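Local atomic coordinates of rhamnosidase B (Bacillus sp., PDB entry 2OKX), a protein that hydrolyses alpha-L-rhamnosides, releasing L-rhamnose, as a member of glycoside hydrolase family 78. Residues P239-A247 against M357-P368; G873-R881 against I891-E902. All coordinates share one frame; numbering follows the deposited sequence.

Contact 1 of 2, residues P239-A247 against M357-P368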
ATOM      1  N   PRO A 239       5.559   7.247  13.993  1.00 21.74           N
ATOM      2  CA  PRO A 239       5.071   6.421  15.094  1.00 22.03           C
ATOM      3  C   PRO A 239       5.116   7.229  16.390  1.00 22.92           C
ATOM      4  O   PRO A 239       6.013   8.047  16.580  1.00 23.11           O
ATOM      5  CB  PRO A 239       6.074   5.271  15.138  1.00 21.77           C
ATOM      6  CG  PRO A 239       6.554   5.170  13.729  1.00 19.56           C
ATOM      7  CD  PRO A 239       6.705   6.612  13.321  1.00 22.51           C
ATOM      8  N   VAL A 240       4.140   7.022  17.263  1.00 22.69           N
ATOM      9  CA  VAL A 240       4.146   7.694  18.558  1.00 23.41           C
ATOM     10  C   VAL A 240       3.932   6.599  19.583  1.00 23.62           C
ATOM     11  O   VAL A 240       3.432   5.523  19.255  1.00 25.50           O
ATOM     12  CB  VAL A 240       3.005   8.740  18.717  1.00 22.70           C
ATOM     13  CG1 VAL A 240       3.101   9.793  17.635  1.00 24.50           C
ATOM     14  CG2 VAL A 240       1.648   8.055  18.696  1.00 22.63           C
ATOM     15  N   SER A 241       4.338   6.853  20.817  1.00 23.35           N
ATOM     16  CA  SER A 241       4.131   5.882  21.877  1.00 22.66           C
ATOM     17  C   SER A 241       3.373   6.599  22.979  1.00 23.32           C
ATOM     18  O   SER A 241       3.563   7.798  23.192  1.00 24.46           O
ATOM     19  CB  SER A 241       5.465   5.360  22.409  1.00 24.60           C
ATOM     20  OG  SER A 241       6.135   4.583  21.431  1.00 26.22           O
ATOM     21  N   TYR A 242       2.484   5.880  23.647  1.00 23.01           N
ATOM     22  CA  TYR A 242       1.723   6.464  24.737  1.00 24.20           C
ATOM     23  C   TYR A 242       1.601   5.471  25.869  1.00 23.56           C
ATOM     24  O   TYR A 242       1.687   4.260  25.668  1.00 23.14           O
ATOM     25  CB  TYR A 242       0.327   6.918  24.277  1.00 23.95           C
ATOM     26  CG  TYR A 242      -0.418   5.939  23.396  1.00 24.30           C
ATOM     27  CD1 TYR A 242      -0.511   6.146  22.017  1.00 25.67           C
ATOM     28  CD2 TYR A 242      -1.024   4.804  23.935  1.00 24.62           C
ATOM     29  CE1 TYR A 242      -1.190   5.242  21.194  1.00 22.73           C
ATOM     30  CE2 TYR A 242      -1.702   3.896  23.121  1.00 24.53           C
ATOM     31  CZ  TYR A 242      -1.778   4.123  21.751  1.00 23.90           C
ATOM     32  OH  TYR A 242      -2.438   3.220  20.944  1.00 25.09           O
ATOM     33  N   CYS A 243       1.408   6.003  27.069  1.00 24.91           N
ATOM     34  CA  CYS A 243       1.277   5.197  28.267  1.00 23.63           C
ATOM     35  C   CYS A 243      -0.084   5.495  28.885  1.00 24.23           C
ATOM     36  O   CYS A 243      -0.417   6.650  29.128  1.00 25.24           O
ATOM     37  CB  CYS A 243       2.388   5.563  29.252  1.00 26.44           C
ATOM     38  SG  CYS A 243       2.331   4.665  30.808  1.00 28.54           S
ATOM     39  N   GLY A 244      -0.871   4.455  29.129  1.00 24.71           N
ATOM     40  CA  GLY A 244      -2.182   4.663  29.710  1.00 25.19           C
ATOM     41  C   GLY A 244      -3.088   3.458  29.573  1.00 25.71           C
ATOM     42  O   GLY A 244      -2.645   2.373  29.185  1.00 26.32           O
ATOM     43  N   TYR A 245      -4.365   3.649  29.891  1.00 24.83           N
ATOM     44  CA  TYR A 245      -5.339   2.566  29.814  1.00 25.25           C
ATOM     45  C   TYR A 245      -6.634   3.002  29.153  1.00 24.44           C
ATOM     46  O   TYR A 245      -6.880   4.188  28.938  1.00 25.62           O
ATOM     47  CB  TYR A 245      -5.735   2.068  31.208  1.00 25.99           C
ATOM     48  CG  TYR A 245      -4.615   1.691  32.140  1.00 24.83           C
ATOM     49  CD1 TYR A 245      -3.902   2.665  32.837  1.00 25.64           C
ATOM     50  CD2 TYR A 245      -4.288   0.354  32.349  1.00 25.54           C
ATOM     51  CE1 TYR A 245      -2.888   2.311  33.728  1.00 25.46           C
ATOM     52  CE2 TYR A 245      -3.279  -0.011  33.232  1.00 26.16           C
ATOM     53  CZ  TYR A 245      -2.585   0.970  33.916  1.00 25.68           C
ATOM     54  OH  TYR A 245      -1.582   0.600  34.779  1.00 25.42           O
ATOM     55  N   VAL A 246      -7.457   2.014  28.834  1.00 25.75           N
ATOM     56  CA  VAL A 246      -8.786   2.260  28.301  1.00 26.04           C
ATOM     57  C   VAL A 246      -9.623   1.762  29.467  1.00 25.57           C
ATOM     58  O   VAL A 246      -9.335   0.702  30.021  1.00 23.33           O
ATOM     59  CB  VAL A 246      -9.109   1.404  27.062  1.00 27.75           C
ATOM     60  CG1 VAL A 246     -10.622   1.369  26.843  1.00 28.19           C
ATOM     61  CG2 VAL A 246      -8.428   1.991  25.838  1.00 27.05           C
ATOM     62  N   ALA A 247     -10.649   2.512  29.848  1.00 26.07           N
ATOM     63  CA  ALA A 247     -11.471   2.089  30.973  1.00 26.04           C
ATOM     64  C   ALA A 247     -12.961   2.247  30.722  1.00 25.95           C
ATOM     65  O   ALA A 247     -13.402   3.197  30.073  1.00 25.90           O
ATOM     66  CB  ALA A 247     -11.072   2.862  32.224  1.00 26.08           C
ATOM     67  N   MET A 357       9.627   7.363  25.301  1.00 31.54           N
ATOM     68  CA  MET A 357       8.647   7.235  26.370  1.00 31.44           C
ATOM     69  C   MET A 357       9.117   6.238  27.426  1.00 32.66           C
ATOM     70  O   MET A 357       9.730   5.221  27.102  1.00 33.72           O
ATOM     71  CB  MET A 357       7.313   6.751  25.789  1.00 30.04           C
ATOM     72  CG  MET A 357       6.283   6.350  26.830  1.00 30.90           C
ATOM     73  SD  MET A 357       4.850   5.538  26.085  1.00 27.93           S
ATOM     74  CE  MET A 357       5.433   3.858  26.024  1.00 28.67           C
ATOM     75  N   GLN A 358       8.839   6.539  28.688  1.00 32.69           N
ATOM     76  CA  GLN A 358       9.193   5.638  29.777  1.00 34.49           C
ATOM     77  C   GLN A 358       7.890   5.146  30.399  1.00 33.73           C
ATOM     78  O   GLN A 358       6.864   5.816  30.309  1.00 34.30           O
ATOM     79  CB  GLN A 358      10.073   6.349  30.813  1.00 36.83           C
ATOM     80  CG  GLN A 358      11.560   6.290  30.466  1.00 39.08           C
ATOM     81  CD  GLN A 358      12.458   6.907  31.527  1.00 42.47           C
ATOM     82  OE1 GLN A 358      13.647   6.588  31.607  1.00 42.89           O
ATOM     83  NE2 GLN A 358      11.901   7.804  32.336  1.00 43.70           N
ATOM     84  N   THR A 359       7.923   3.972  31.014  1.00 33.20           N
ATOM     85  CA  THR A 359       6.718   3.407  31.605  1.00 33.87           C
ATOM     86  C   THR A 359       6.818   3.221  33.115  1.00 35.03           C
ATOM     87  O   THR A 359       6.358   2.213  33.651  1.00 35.59           O
ATOM     88  CB  THR A 359       6.395   2.048  30.964  1.00 34.00           C
ATOM     89  OG1 THR A 359       7.437   1.114  31.273  1.00 32.80           O
ATOM     90  CG2 THR A 359       6.290   2.187  29.449  1.00 31.68           C
ATOM     91  N   ASP A 360       7.401   4.198  33.801  1.00 35.91           N
ATOM     92  CA  ASP A 360       7.555   4.106  35.247  1.00 37.14           C
ATOM     93  C   ASP A 360       6.736   5.115  36.044  1.00 37.01           C
ATOM     94  O   ASP A 360       6.889   5.207  37.261  1.00 37.99           O
ATOM     95  CB  ASP A 360       9.032   4.247  35.625  0.54 37.38           C
ATOM     96  CG  ASP A 360       9.631   5.563  35.163  0.54 38.27           C
ATOM     97  OD1 ASP A 360      10.795   5.842  35.523  0.54 39.38           O
ATOM     98  OD2 ASP A 360       8.946   6.317  34.442  0.54 37.66           O
ATOM     99  N   HIS A 361       5.867   5.870  35.380  1.00 36.33           N
ATOM    100  CA  HIS A 361       5.060   6.852  36.096  1.00 35.37           C
ATOM    101  C   HIS A 361       4.361   6.172  37.273  1.00 35.38           C
ATOM    102  O   HIS A 361       3.663   5.174  37.101  1.00 35.79           O
ATOM    103  CB  HIS A 361       4.033   7.488  35.163  1.00 35.56           C
ATOM    104  CG  HIS A 361       3.362   8.691  35.746  1.00 35.53           C
ATOM    105  ND1 HIS A 361       2.486   8.612  36.806  1.00 35.20           N
ATOM    106  CD2 HIS A 361       3.461  10.004  35.435  1.00 35.89           C
ATOM    107  CE1 HIS A 361       2.072   9.826  37.122  1.00 36.71           C
ATOM    108  NE2 HIS A 361       2.648  10.689  36.306  1.00 36.52           N
ATOM    109  N   PRO A 362       4.539   6.712  38.491  1.00 35.44           N
ATOM    110  CA  PRO A 362       3.940   6.163  39.715  1.00 34.87           C
ATOM    111  C   PRO A 362       2.445   5.844  39.670  1.00 34.41           C
ATOM    112  O   PRO A 362       2.013   4.808  40.179  1.00 33.21           O
ATOM    113  CB  PRO A 362       4.287   7.212  40.773  1.00 35.45           C
ATOM    114  CG  PRO A 362       4.391   8.482  39.977  1.00 36.22           C
ATOM    115  CD  PRO A 362       5.154   8.025  38.760  1.00 34.88           C
ATOM    116  N   ASP A 363       1.653   6.724  39.072  1.00 33.67           N
ATOM    117  CA  ASP A 363       0.222   6.475  39.000  1.00 34.29           C
ATOM    118  C   ASP A 363      -0.085   5.347  38.022  1.00 34.01           C
ATOM    119  O   ASP A 363      -0.965   4.523  38.267  1.00 33.97           O
ATOM    120  CB  ASP A 363      -0.522   7.753  38.614  1.00 34.46           C
ATOM    121  CG  ASP A 363      -0.435   8.816  39.694  1.00 36.01           C
ATOM    122  OD1 ASP A 363      -0.556   8.457  40.883  1.00 36.72           O
ATOM    123  OD2 ASP A 363      -0.255  10.005  39.359  1.00 37.39           O
ATOM    124  N   TYR A 364       0.652   5.303  36.918  1.00 32.93           N
ATOM    125  CA  TYR A 364       0.453   4.252  35.934  1.00 32.50           C
ATOM    126  C   TYR A 364       0.714   2.888  36.565  1.00 32.27           C
ATOM    127  O   TYR A 364      -0.029   1.937  36.334  1.00 30.76           O
ATOM    128  CB  TYR A 364       1.388   4.461  34.737  1.00 32.38           C
ATOM    129  CG  TYR A 364       1.533   3.240  33.849  1.00 32.16           C
ATOM    130  CD1 TYR A 364       2.734   2.527  33.803  1.00 31.86           C
ATOM    131  CD2 TYR A 364       0.469   2.789  33.068  1.00 31.45           C
ATOM    132  CE1 TYR A 364       2.871   1.393  33.001  1.00 29.87           C
ATOM    133  CE2 TYR A 364       0.594   1.657  32.265  1.00 31.51           C
ATOM    134  CZ  TYR A 364       1.795   0.964  32.236  1.00 32.42           C
ATOM    135  OH  TYR A 364       1.918  -0.153  31.442  1.00 30.23           O
ATOM    136  N   ARG A 365       1.759   2.806  37.382  1.00 32.56           N
ATOM    137  CA  ARG A 365       2.134   1.552  38.036  1.00 34.58           C
ATOM    138  C   ARG A 365       1.217   1.098  39.168  1.00 34.37           C
ATOM    139  O   ARG A 365       1.027  -0.098  39.379  1.00 35.84           O
ATOM    140  CB  ARG A 365       3.566   1.651  38.569  1.00 36.22           C
ATOM    141  CG  ARG A 365       4.633   1.715  37.491  1.00 39.02           C
ATOM    142  CD  ARG A 365       4.708   0.414  36.711  1.00 40.70           C
ATOM    143  NE  ARG A 365       5.731   0.466  35.668  1.00 44.62           N
ATOM    144  CZ  ARG A 365       6.060  -0.559  34.888  1.00 44.87           C
ATOM    145  NH1 ARG A 365       5.447  -1.727  35.031  1.00 45.92           N
ATOM    146  NH2 ARG A 365       7.007  -0.419  33.969  1.00 45.57           N
ATOM    147  N   ALA A 366       0.653   2.048  39.902  1.00 35.65           N
ATOM    148  CA  ALA A 366      -0.220   1.712  41.024  1.00 36.56           C
ATOM    149  C   ALA A 366      -1.684   1.567  40.632  1.00 36.82           C
ATOM    150  O   ALA A 366      -2.379   0.674  41.113  1.00 35.85           O
ATOM    151  CB  ALA A 366      -0.086   2.772  42.113  1.00 36.46           C
ATOM    152  N   LEU A 367      -2.133   2.449  39.746  1.00 38.56           N
ATOM    153  CA  LEU A 367      -3.519   2.496  39.293  1.00 40.73           C
ATOM    154  C   LEU A 367      -4.310   1.198  39.165  1.00 41.80           C
ATOM    155  O   LEU A 367      -5.363   1.049  39.791  1.00 43.40           O
ATOM    156  CB  LEU A 367      -3.603   3.270  37.976  1.00 40.97           C
ATOM    157  CG  LEU A 367      -4.999   3.521  37.405  1.00 41.82           C
ATOM    158  CD1 LEU A 367      -5.968   3.911  38.503  1.00 42.40           C
ATOM    159  CD2 LEU A 367      -4.907   4.616  36.360  1.00 42.91           C
ATOM    160  N   PRO A 368      -3.827   0.239  38.361  1.00 41.50           N
ATOM    161  CA  PRO A 368      -4.575  -1.014  38.213  1.00 40.72           C
ATOM    162  C   PRO A 368      -5.129  -1.573  39.521  1.00 40.83           C
ATOM    163  O   PRO A 368      -6.343  -1.652  39.710  1.00 40.99           O
ATOM    164  CB  PRO A 368      -3.555  -1.946  37.570  1.00 40.82           C
ATOM    165  CG  PRO A 368      -2.752  -1.018  36.736  1.00 42.45           C
ATOM    166  CD  PRO A 368      -2.525   0.146  37.679  1.00 41.15           C
TER

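Contact 2 of 2, residues G873-R881 against I891-E902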
ATOM      1  N   GLY A 873      12.257 -13.118 -19.243  1.00 16.09           N
ATOM      2  CA  GLY A 873      12.445 -12.474 -20.533  1.00 15.65           C
ATOM      3  C   GLY A 873      13.886 -12.034 -20.778  1.00 15.93           C
ATOM      4  O   GLY A 873      14.369 -12.077 -21.911  1.00 16.07           O
ATOM      5  N   SER A 874      14.584 -11.628 -19.721  1.00 16.18           N
ATOM      6  CA  SER A 874      15.961 -11.152 -19.856  1.00 17.13           C
ATOM      7  C   SER A 874      17.036 -12.238 -19.801  1.00 19.11           C
ATOM      8  O   SER A 874      17.851 -12.372 -20.720  1.00 20.15           O
ATOM      9  CB  SER A 874      16.260 -10.087 -18.794  0.53 16.85           C
ATOM     10  OG  SER A 874      16.207 -10.625 -17.485  0.53 15.32           O
ATOM     11  N   SER A 875      17.041 -13.018 -18.730  1.00 18.81           N
ATOM     12  CA  SER A 875      18.047 -14.059 -18.563  1.00 18.23           C
ATOM     13  C   SER A 875      17.844 -15.332 -19.378  1.00 18.81           C
ATOM     14  O   SER A 875      18.813 -15.923 -19.854  1.00 20.15           O
ATOM     15  CB  SER A 875      18.154 -14.440 -17.084  1.00 17.70           C
ATOM     16  OG  SER A 875      18.758 -13.404 -16.327  1.00 20.31           O
ATOM     17  N   ILE A 876      16.590 -15.743 -19.541  1.00 17.44           N
ATOM     18  CA  ILE A 876      16.251 -16.987 -20.238  1.00 15.98           C
ATOM     19  C   ILE A 876      15.869 -16.834 -21.709  1.00 16.66           C
ATOM     20  O   ILE A 876      16.509 -17.423 -22.584  1.00 17.58           O
ATOM     21  CB  ILE A 876      15.097 -17.705 -19.486  1.00 16.62           C
ATOM     22  CG1 ILE A 876      15.419 -17.759 -17.990  1.00 15.94           C
ATOM     23  CG2 ILE A 876      14.889 -19.106 -20.035  1.00 13.95           C
ATOM     24  CD1 ILE A 876      16.723 -18.447 -17.650  1.00 16.55           C
ATOM     25  N   LEU A 877      14.816 -16.074 -21.988  1.00 15.00           N
ATOM     26  CA  LEU A 877      14.410 -15.863 -23.374  1.00 15.88           C
ATOM     27  C   LEU A 877      15.626 -15.287 -24.105  1.00 17.53           C
ATOM     28  O   LEU A 877      15.878 -15.612 -25.267  1.00 17.32           O
ATOM     29  CB  LEU A 877      13.248 -14.879 -23.452  1.00 12.25           C
ATOM     30  CG  LEU A 877      12.730 -14.613 -24.867  1.00 13.77           C
ATOM     31  CD1 LEU A 877      12.158 -15.899 -25.482  1.00 13.35           C
ATOM     32  CD2 LEU A 877      11.663 -13.532 -24.798  1.00 15.85           C
ATOM     33  N   GLY A 878      16.358 -14.419 -23.410  1.00 17.92           N
ATOM     34  CA  GLY A 878      17.570 -13.838 -23.967  1.00 17.76           C
ATOM     35  C   GLY A 878      17.563 -12.390 -24.418  1.00 17.59           C
ATOM     36  O   GLY A 878      18.518 -11.953 -25.056  1.00 19.41           O
ATOM     37  N   VAL A 879      16.523 -11.631 -24.086  1.00 16.90           N
ATOM     38  CA  VAL A 879      16.453 -10.235 -24.519  1.00 17.35           C
ATOM     39  C   VAL A 879      17.026  -9.241 -23.517  1.00 17.35           C
ATOM     40  O   VAL A 879      16.513  -9.108 -22.406  1.00 17.00           O
ATOM     41  CB  VAL A 879      14.995  -9.812 -24.821  1.00 17.49           C
ATOM     42  CG1 VAL A 879      14.961  -8.366 -25.311  1.00 17.21           C
ATOM     43  CG2 VAL A 879      14.385 -10.738 -25.861  1.00 17.11           C
ATOM     44  N   LYS A 880      18.081  -8.536 -23.920  1.00 15.71           N
ATOM     45  CA  LYS A 880      18.713  -7.536 -23.066  1.00 18.62           C
ATOM     46  C   LYS A 880      18.981  -6.234 -23.818  1.00 18.46           C
ATOM     47  O   LYS A 880      19.304  -6.250 -25.006  1.00 19.16           O
ATOM     48  CB  LYS A 880      20.039  -8.058 -22.511  1.00 19.50           C
ATOM     49  CG  LYS A 880      19.905  -9.107 -21.423  1.00 22.42           C
ATOM     50  CD  LYS A 880      21.271  -9.450 -20.849  1.00 25.08           C
ATOM     51  CE  LYS A 880      21.170 -10.447 -19.712  1.00 26.97           C
ATOM     52  NZ  LYS A 880      22.514 -10.745 -19.151  1.00 29.88           N
ATOM     53  N   ARG A 881      18.840  -5.112 -23.117  1.00 18.29           N
ATOM     54  CA  ARG A 881      19.095  -3.790 -23.692  1.00 18.98           C
ATOM     55  C   ARG A 881      20.592  -3.744 -24.016  1.00 20.45           C
ATOM     56  O   ARG A 881      21.416  -4.097 -23.174  1.00 19.11           O
ATOM     57  CB  ARG A 881      18.751  -2.700 -22.666  1.00 19.91           C
ATOM     58  CG  ARG A 881      18.673  -1.272 -23.231  1.00 19.82           C
ATOM     59  CD  ARG A 881      18.538  -0.229 -22.110  1.00 22.00           C
ATOM     60  NE  ARG A 881      19.771  -0.107 -21.333  1.00 25.79           N
ATOM     61  CZ  ARG A 881      19.965  -0.633 -20.128  1.00 28.35           C
ATOM     62  NH1 ARG A 881      21.130  -0.469 -19.516  1.00 28.87           N
ATOM     63  NH2 ARG A 881      18.995  -1.308 -19.524  1.00 32.95           N
ATOM     64  N   ILE A 891      20.699 -10.340 -28.083  1.00 18.01           N
ATOM     65  CA  ILE A 891      19.870 -11.535 -27.986  1.00 18.61           C
ATOM     66  C   ILE A 891      20.804 -12.701 -27.672  1.00 18.75           C
ATOM     67  O   ILE A 891      21.611 -13.113 -28.513  1.00 20.28           O
ATOM     68  CB  ILE A 891      19.125 -11.819 -29.309  1.00 18.31           C
ATOM     69  CG1 ILE A 891      18.287 -10.601 -29.717  1.00 19.02           C
ATOM     70  CG2 ILE A 891      18.227 -13.050 -29.150  1.00 18.21           C
ATOM     71  CD1 ILE A 891      17.238 -10.179 -28.700  1.00 20.57           C
ATOM     72  N   ALA A 892      20.706 -13.220 -26.453  1.00 18.04           N
ATOM     73  CA  ALA A 892      21.554 -14.328 -26.021  1.00 16.91           C
ATOM     74  C   ALA A 892      20.754 -15.286 -25.144  1.00 16.28           C
ATOM     75  O   ALA A 892      20.809 -15.212 -23.920  1.00 17.52           O
ATOM     76  CB  ALA A 892      22.755 -13.788 -25.248  1.00 14.43           C
ATOM     77  N   PRO A 893      20.009 -16.205 -25.769  1.00 15.91           N
ATOM     78  CA  PRO A 893      19.191 -17.182 -25.042  1.00 16.07           C
ATOM     79  C   PRO A 893      19.999 -18.102 -24.133  1.00 18.59           C
ATOM     80  O   PRO A 893      21.166 -18.392 -24.400  1.00 16.64           O
ATOM     81  CB  PRO A 893      18.503 -17.966 -26.164  1.00 15.55           C
ATOM     82  CG  PRO A 893      18.472 -16.994 -27.317  1.00 14.30           C
ATOM     83  CD  PRO A 893      19.853 -16.378 -27.224  1.00 15.39           C
ATOM     84  N   GLN A 894      19.363 -18.531 -23.043  1.00 18.07           N
ATOM     85  CA  GLN A 894      19.946 -19.468 -22.088  1.00 18.51           C
ATOM     86  C   GLN A 894      18.800 -20.431 -21.785  1.00 19.43           C
ATOM     87  O   GLN A 894      18.138 -20.325 -20.751  1.00 19.44           O
ATOM     88  CB  GLN A 894      20.404 -18.756 -20.806  1.00 19.25           C
ATOM     89  CG  GLN A 894      21.610 -17.833 -20.996  1.00 19.32           C
ATOM     90  CD  GLN A 894      22.832 -18.558 -21.545  1.00 21.46           C
ATOM     91  OE1 GLN A 894      23.779 -17.924 -22.013  1.00 25.15           O
ATOM     92  NE2 GLN A 894      22.821 -19.887 -21.484  1.00 18.76           N
ATOM     93  N   PRO A 895      18.535 -21.372 -22.706  1.00 19.68           N
ATOM     94  CA  PRO A 895      17.468 -22.368 -22.581  1.00 19.03           C
ATOM     95  C   PRO A 895      17.504 -23.246 -21.334  1.00 20.01           C
ATOM     96  O   PRO A 895      16.460 -23.722 -20.879  1.00 17.83           O
ATOM     97  CB  PRO A 895      17.615 -23.196 -23.857  1.00 18.80           C
ATOM     98  CG  PRO A 895      18.206 -22.213 -24.835  1.00 19.85           C
ATOM     99  CD  PRO A 895      19.239 -21.528 -23.995  1.00 19.18           C
ATOM    100  N   CYS A 896      18.695 -23.468 -20.790  1.00 17.28           N
ATOM    101  CA  CYS A 896      18.832 -24.322 -19.617  1.00 19.21           C
ATOM    102  C   CYS A 896      18.190 -25.657 -19.972  1.00 20.01           C
ATOM    103  O   CYS A 896      18.592 -26.291 -20.948  1.00 20.17           O
ATOM    104  CB  CYS A 896      18.134 -23.690 -18.407  1.00 18.28           C
ATOM    105  SG  CYS A 896      18.818 -22.092 -17.945  1.00 20.79           S
ATOM    106  N   ASP A 897      17.185 -26.083 -19.211  1.00 19.88           N
ATOM    107  CA  ASP A 897      16.531 -27.361 -19.501  1.00 20.27           C
ATOM    108  C   ASP A 897      15.214 -27.244 -20.260  1.00 20.44           C
ATOM    109  O   ASP A 897      14.450 -28.207 -20.337  1.00 21.78           O
ATOM    110  CB  ASP A 897      16.308 -28.156 -18.209  1.00 21.29           C
ATOM    111  CG  ASP A 897      15.545 -27.370 -17.149  1.00 25.92           C
ATOM    112  OD1 ASP A 897      15.428 -27.888 -16.019  1.00 27.50           O
ATOM    113  OD2 ASP A 897      15.064 -26.247 -17.433  1.00 21.54           O
ATOM    114  N   LEU A 898      14.950 -26.071 -20.829  1.00 17.80           N
ATOM    115  CA  LEU A 898      13.716 -25.844 -21.580  1.00 17.28           C
ATOM    116  C   LEU A 898      13.858 -26.305 -23.035  1.00 18.85           C
ATOM    117  O   LEU A 898      14.962 -26.304 -23.587  1.00 19.74           O
ATOM    118  CB  LEU A 898      13.367 -24.355 -21.553  1.00 16.95           C
ATOM    119  CG  LEU A 898      13.226 -23.719 -20.165  1.00 16.53           C
ATOM    120  CD1 LEU A 898      12.948 -22.225 -20.313  1.00 14.39           C
ATOM    121  CD2 LEU A 898      12.093 -24.409 -19.392  1.00 14.76           C
ATOM    122  N   THR A 899      12.750 -26.702 -23.657  1.00 17.65           N
ATOM    123  CA  THR A 899      12.805 -27.144 -25.051  1.00 19.21           C
ATOM    124  C   THR A 899      12.413 -26.019 -26.005  1.00 18.91           C
ATOM    125  O   THR A 899      12.771 -26.038 -27.184  1.00 17.70           O
ATOM    126  CB  THR A 899      11.909 -28.374 -25.299  1.00 19.97           C
ATOM    127  OG1 THR A 899      10.570 -28.094 -24.880  1.00 21.83           O
ATOM    128  CG2 THR A 899      12.439 -29.568 -24.526  1.00 20.05           C
ATOM    129  N   TRP A 900      11.676 -25.041 -25.488  1.00 17.16           N
ATOM    130  CA  TRP A 900      11.263 -23.887 -26.284  1.00 17.61           C
ATOM    131  C   TRP A 900      10.821 -22.745 -25.384  1.00 17.69           C
ATOM    132  O   TRP A 900      10.528 -22.945 -24.207  1.00 17.70           O
ATOM    133  CB  TRP A 900      10.121 -24.238 -27.255  1.00 17.62           C
ATOM    134  CG  TRP A 900       8.834 -24.693 -26.602  1.00 18.30           C
ATOM    135  CD1 TRP A 900       8.475 -25.977 -26.307  1.00 19.11           C
ATOM    136  CD2 TRP A 900       7.758 -23.861 -26.140  1.00 17.55           C
ATOM    137  NE1 TRP A 900       7.245 -25.998 -25.689  1.00 18.59           N
ATOM    138  CE2 TRP A 900       6.783 -24.714 -25.572  1.00 16.26           C
ATOM    139  CE3 TRP A 900       7.526 -22.479 -26.148  1.00 15.69           C
ATOM    140  CZ2 TRP A 900       5.591 -24.230 -25.016  1.00 17.38           C
ATOM    141  CZ3 TRP A 900       6.335 -21.994 -25.593  1.00 16.31           C
ATOM    142  CH2 TRP A 900       5.387 -22.869 -25.036  1.00 16.11           C
ATOM    143  N   ALA A 901      10.805 -21.543 -25.945  1.00 15.66           N
ATOM    144  CA  ALA A 901      10.374 -20.350 -25.223  1.00 14.92           C
ATOM    145  C   ALA A 901      10.121 -19.252 -26.237  1.00 16.92           C
ATOM    146  O   ALA A 901      10.672 -19.270 -27.343  1.00 16.20           O
ATOM    147  CB  ALA A 901      11.434 -19.908 -24.226  1.00 17.16           C
ATOM    148  N   GLU A 902       9.276 -18.302 -25.871  1.00 14.24           N
ATOM    149  CA  GLU A 902       8.978 -17.190 -26.759  1.00 16.06           C
ATOM    150  C   GLU A 902       8.410 -16.044 -25.937  1.00 17.22           C
ATOM    151  O   GLU A 902       7.845 -16.253 -24.865  1.00 16.38           O
ATOM    152  CB  GLU A 902       7.997 -17.629 -27.847  1.00 17.44           C
ATOM    153  CG  GLU A 902       6.717 -18.243 -27.322  1.00 19.99           C
ATOM    154  CD  GLU A 902       6.064 -19.149 -28.342  1.00 23.61           C
ATOM    155  OE1 GLU A 902       4.864 -18.951 -28.625  1.00 23.73           O
ATOM    156  OE2 GLU A 902       6.752 -20.062 -28.858  1.00 22.49           O
TER
HETATM  157  O   HOH W   1      20.293 -12.763 -22.063  1.00 31.02           O

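Contact 1 of 2, residues P239-A247 against M357-P368
Ser241 and Cys243 pass alongside Met357 and Thr359 with CA atoms about 6.5 Å apart (Ser241 CA to Met357 CA), after which the axes of strand 245-247 and helix 362-368 cross at 43°. Both belong to the D2 region, and a cysteine sulfur-aromatic contact joins strand 240-252 to helix 362-370. With chi1 near 179°, Cys243 swings SG away from its own N and over the centre of the Tyr364 ring, 3.5 Å from the centroid. Tyr245 meets the same ring obliquely, the planes turned 37° against each other and Tyr245 CE1 3.5 Å from Tyr364 CD2. The far end of Tyr364 is fixed by a hydrogen bond from its hydroxyl to Asp304 on strand 297-309. With a serine in place of Tyr364, Cys243 SG would probably lose the face it sits on and Asp304 its hydroxyl mate. Farther along the helix, Leu367 CD2 lies 4.0 Å from Tyr245 CE1. The helix start is capped by His361, whose ND1 accepts from Asp363 N at 3.1 Å, in the ring plane. Ahead of the helix, Met357, its chain bent at the third torsion, lays SD against the backbone of the strand, 3.3 Å from Tyr242 C.

Contact 2 of 2, residues G873-R881 against I891-E902
Gly878 and Ala892 meet through their backbones where a helix has just ended: Ala892 N donates to Gly878 O at 2.9 Å, in the carbonyl plane and on a lone pair. Two residues back, Ile876 O takes a nearly straight bond of 3.1 Å from Gln894 N, with an angle of 177° at the hydrogen. Segment 891-902 thus follows the chain as it turns out of the helix. Gly878 has a positive phi of 106°, and a CB there would collide with Ala892 and Pro893, which makes glycine the residue that fits.

The CB of Ile876 points away from 891-902, yet CG2, on the branch anti to the backbone N, lies 3.5 Å from Gln894 O and 3.7 Å from Leu898 CD1, the side chains of Ile876 and Leu898 crossing at about a right angle. CG1 carries CD1 to 3.9 Å from Gln894 O and 4.2 Å from Cys896 SG. Leu821 of helix 817-833 also packs on this isoleucine. Leu877 CD1 reaches the strand beyond, 3.7 Å from Glu902 CA. Val879 and Ile891 then lie side by side, CG2 of the valine 4.1 Å from CD1 of the isoleucine, as an antiparallel non-hydrogen-bonded pair. A glycine with positive phi just after a helix, followed at once by an antiparallel beta bridge, makes the turn from helix 868-876 into the C-terminal beta domain.

How the contacts relate
Followed from the N terminus, the chain first enters contact 1, where 239-247 meets 357-368 and closes a long excursion of 109 residues, rich in strand and without helix, inside the D2 domain. It then runs through the concanavalin-like region and the many helices of the six-hairpin glycosidase domain before contact 2, which closes a short loop of nine residues between 873-881 and 891-902. The two are in series, so neither nests in nor crosses the other. The centres of contact 1 and contact 2 lie about 60 Å apart, on opposite sides of the centre of the chain. The pair illustrates two scales of closure: one within a domain, the other joining helix 868-876 to the C-terminal strands.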